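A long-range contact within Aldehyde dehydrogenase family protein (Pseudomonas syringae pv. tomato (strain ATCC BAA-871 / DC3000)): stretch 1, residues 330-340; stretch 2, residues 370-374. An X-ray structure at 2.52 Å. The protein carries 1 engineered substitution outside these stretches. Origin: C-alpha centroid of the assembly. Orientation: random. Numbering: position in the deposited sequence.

Stretch 1 330-340: LGPIANEAQFH
Stretch 2 370-374: GFYTR

Residues 330-335 run as an irregular segment that leads into a helix beginning at Glu 336 and continuing past His 340. Leu 330 (phi/psi -119/135), Pro 332 (-83/167) and Ile 333 (-54/150) are extended; Gly 331 lies at -89/-159, Ala 334 turns at -69/-23, and Asn 335 opens out again at -169/164 before the helical angles set in. The second stretch has no regular helix or strand. Gly 370 sits at 105/149, where a side chain would be jammed against the preceding carbonyl oxygen, so glycine fits its conformation. Phe 371 then bends the chain (-79/45), bringing Tyr 372 N to 2.7 Å from Gly 370 O in a weak hydrogen bond, and Tyr 372 (-73/125), Thr 373 (-118/141) and Arg 374 (-76/135) have extended backbone angles.

The register is set where Pro 332 CA lies 4.1 Å from Tyr 372 CA. The pairing runs in opposite order along the two stretches, Gly 331 with Thr 373, Pro 332 with Tyr 372 and Ile 333 with Phe 371. One direct hydrogen bond joins the stretches: Ile 333 N donates to Phe 371 O at 3.0 Å, with an N-H...O angle of 141°. A water adds a second polar link, donating to Gly 331 O at 2.7 Å and accepting from Thr 373 N at 2.8 Å. It thus satisfies two backbone groups that do not meet directly.

The helix start is secured by Asn 335 at the N-cap. With chi1 p (50°) and chi2 74°, its OD1 accepts from Gln 338 N at 3.1 Å, filling a need that the first turn leaves unmet, while Phe 339 N donates to Asn 335 O at 2.9 Å. One turn apart on the helix, His 340 NE2 donates to Glu 336 OE2 at 3.3 Å.

Phe 371 is the centre of the packing, and its CA-to-CB bond points toward the first stretch. Its rotamer is m (chi1 -59°, chi2 -54°), which lays one ring face beneath the backbone entering the helix, with Asn 335 C 3.7 Å from Phe 371 CD2. The aliphatic part of Glu 336, extended t,t, also meets this ring, CB lying 3.2 Å from Phe 371 CZ, while its carboxylate reaches on to His 340. The CA-to-CB bond of Phe 339 (chi1 t, chi2 70°) also points toward the second stretch: its CB is 3.8 Å from Phe 371 CB, and the two rings lie obliquely, centroids 5.6 Å apart and planes at 37°.

Pro 332, its ring puckered C-gamma endo, offers a compact apolar surface to Tyr 372. Although the tyrosine CA-to-CB bond points away, chi1 m (-68°) and chi2 -85° bring the ring back, so that Pro 332 CB stands 3.9 Å from the ring centroid, 11° off the normal, in a CH-pi contact; Pro 332 CD is 3.7 Å from Tyr 372 CE1.

Ile 333 (m,m) packs its CB 4.2 Å from Phe 371 CB. Thr 373, chi1 m (-70°), directs OG1 to the edge of the Phe 339 ring, 3.2 Å from Phe 339 CD1, where the ring's slightly positive hydrogens suit an oxygen.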

# COMPACT_ATOMS: atom_id res chain seq x y z
N LEU A 330 1.04 21.01 30.87
CA LEU A 330 1.86 20.96 29.67
C LEU A 330 3.30 21.26 30.04
O LEU A 330 3.57 22.18 30.82
CB LEU A 330 1.37 21.94 28.62
CG LEU A 330 -0.08 21.76 28.16
CD1 LEU A 330 -0.39 22.69 26.96
CD2 LEU A 330 -0.36 20.31 27.83
N GLY A 331 4.22 20.45 29.50
CA GLY A 331 5.64 20.69 29.61
C GLY A 331 6.10 21.55 28.45
O GLY A 331 5.31 22.27 27.84
N PRO A 332 7.39 21.52 28.13
CA PRO A 332 7.89 22.32 27.01
C PRO A 332 7.68 21.61 25.68
O PRO A 332 7.34 20.42 25.61
CB PRO A 332 9.38 22.47 27.33
CG PRO A 332 9.72 21.26 28.14
CD PRO A 332 8.48 20.91 28.92
N ILE A 333 7.85 22.38 24.60
CA ILE A 333 8.03 21.76 23.31
C ILE A 333 9.18 20.78 23.45
O ILE A 333 10.08 20.97 24.28
CB ILE A 333 8.28 22.82 22.22
CG1 ILE A 333 6.99 23.57 21.96
CG2 ILE A 333 8.75 22.17 20.91
CD1 ILE A 333 5.92 22.67 21.39
N ALA A 334 9.14 19.70 22.66
CA ALA A 334 9.99 18.54 22.89
C ALA A 334 11.48 18.78 22.63
O ALA A 334 12.32 18.05 23.18
CB ALA A 334 9.51 17.38 22.03
N ASN A 335 11.83 19.77 21.80
CA ASN A 335 13.23 20.00 21.44
C ASN A 335 13.41 21.34 20.71
O ASN A 335 12.45 21.94 20.20
CB ASN A 335 13.79 18.86 20.57
CG ASN A 335 12.90 18.48 19.38
OD1 ASN A 335 12.83 19.21 18.39
ND2 ASN A 335 12.24 17.32 19.47
N GLU A 336 14.67 21.77 20.64
CA GLU A 336 14.99 23.12 20.18
C GLU A 336 14.53 23.36 18.74
O GLU A 336 13.95 24.41 18.42
CB GLU A 336 16.49 23.37 20.30
CG GLU A 336 16.88 24.75 19.82
CD GLU A 336 18.21 25.21 20.36
OE1 GLU A 336 19.07 24.34 20.65
OE2 GLU A 336 18.38 26.44 20.50
N ALA A 337 14.80 22.41 17.85
CA ALA A 337 14.32 22.52 16.48
C ALA A 337 12.81 22.73 16.41
O ALA A 337 12.33 23.67 15.77
CB ALA A 337 14.73 21.28 15.68
N GLN A 338 12.04 21.88 17.10
CA GLN A 338 10.59 22.06 17.07
C GLN A 338 10.16 23.40 17.68
O GLN A 338 9.26 24.06 17.17
CB GLN A 338 9.88 20.91 17.80
CG GLN A 338 8.39 20.94 17.59
CD GLN A 338 8.04 20.82 16.12
OE1 GLN A 338 8.71 20.11 15.37
NE2 GLN A 338 7.00 21.53 15.70
N PHE A 339 10.79 23.79 18.80
CA PHE A 339 10.49 25.07 19.43
C PHE A 339 10.55 26.20 18.42
O PHE A 339 9.65 27.04 18.36
CB PHE A 339 11.47 25.34 20.58
CG PHE A 339 11.32 26.71 21.20
CD1 PHE A 339 10.20 27.02 21.96
CD2 PHE A 339 12.30 27.69 21.03
CE1 PHE A 339 10.05 28.28 22.54
CE2 PHE A 339 12.16 28.96 21.61
CZ PHE A 339 11.02 29.25 22.37
N HIS A 340 11.64 26.25 17.64
CA HIS A 340 11.85 27.35 16.71
C HIS A 340 10.88 27.29 15.54
O HIS A 340 10.50 28.33 14.98
CB HIS A 340 13.27 27.33 16.17
CG HIS A 340 14.31 27.63 17.19
ND1 HIS A 340 14.33 28.81 17.89
CD2 HIS A 340 15.37 26.91 17.62
CE1 HIS A 340 15.36 28.81 18.72
NE2 HIS A 340 16.01 27.67 18.57
N GLY A 370 14.40 26.35 28.97
CA GLY A 370 13.49 25.32 28.51
C GLY A 370 12.58 25.81 27.38
O GLY A 370 12.19 26.98 27.31
N PHE A 371 12.22 24.89 26.49
CA PHE A 371 11.50 25.24 25.26
C PHE A 371 10.03 25.47 25.49
O PHE A 371 9.18 25.02 24.71
CB PHE A 371 11.75 24.17 24.21
CG PHE A 371 13.21 24.01 23.90
CD1 PHE A 371 13.97 25.12 23.52
CD2 PHE A 371 13.84 22.79 24.07
CE1 PHE A 371 15.32 25.01 23.28
CE2 PHE A 371 15.19 22.68 23.83
CZ PHE A 371 15.93 23.79 23.44
N TYR A 372 9.71 26.19 26.56
CA TYR A 372 8.33 26.40 26.96
C TYR A 372 7.65 27.37 26.00
O TYR A 372 8.13 28.49 25.82
CB TYR A 372 8.31 26.92 28.39
CG TYR A 372 8.78 25.91 29.41
CD1 TYR A 372 7.90 24.97 29.95
CD2 TYR A 372 10.11 25.88 29.84
CE1 TYR A 372 8.32 24.04 30.88
CE2 TYR A 372 10.53 24.96 30.77
CZ TYR A 372 9.64 24.04 31.28
OH TYR A 372 10.06 23.13 32.19
N THR A 373 6.54 26.95 25.42
CA THR A 373 5.85 27.73 24.39
C THR A 373 4.45 28.11 24.87
O THR A 373 3.78 27.32 25.53
CB THR A 373 5.78 26.93 23.07
OG1 THR A 373 7.09 26.82 22.50
CG2 THR A 373 4.87 27.59 22.07
N ARG A 374 4.02 29.30 24.57
CA ARG A 374 2.73 29.75 25.10
C ARG A 374 1.58 29.11 24.32
O ARG A 374 1.63 29.06 23.09
CB ARG A 374 2.62 31.26 25.01
CG ARG A 374 3.78 31.99 25.67
CD ARG A 374 3.89 33.43 25.20
NE ARG A 374 2.72 34.24 25.51
CZ ARG A 374 2.48 35.41 24.93
NH1 ARG A 374 3.32 35.87 24.02
NH2 ARG A 374 1.40 36.13 25.25
O HOH W 1 5.35 24.66 26.53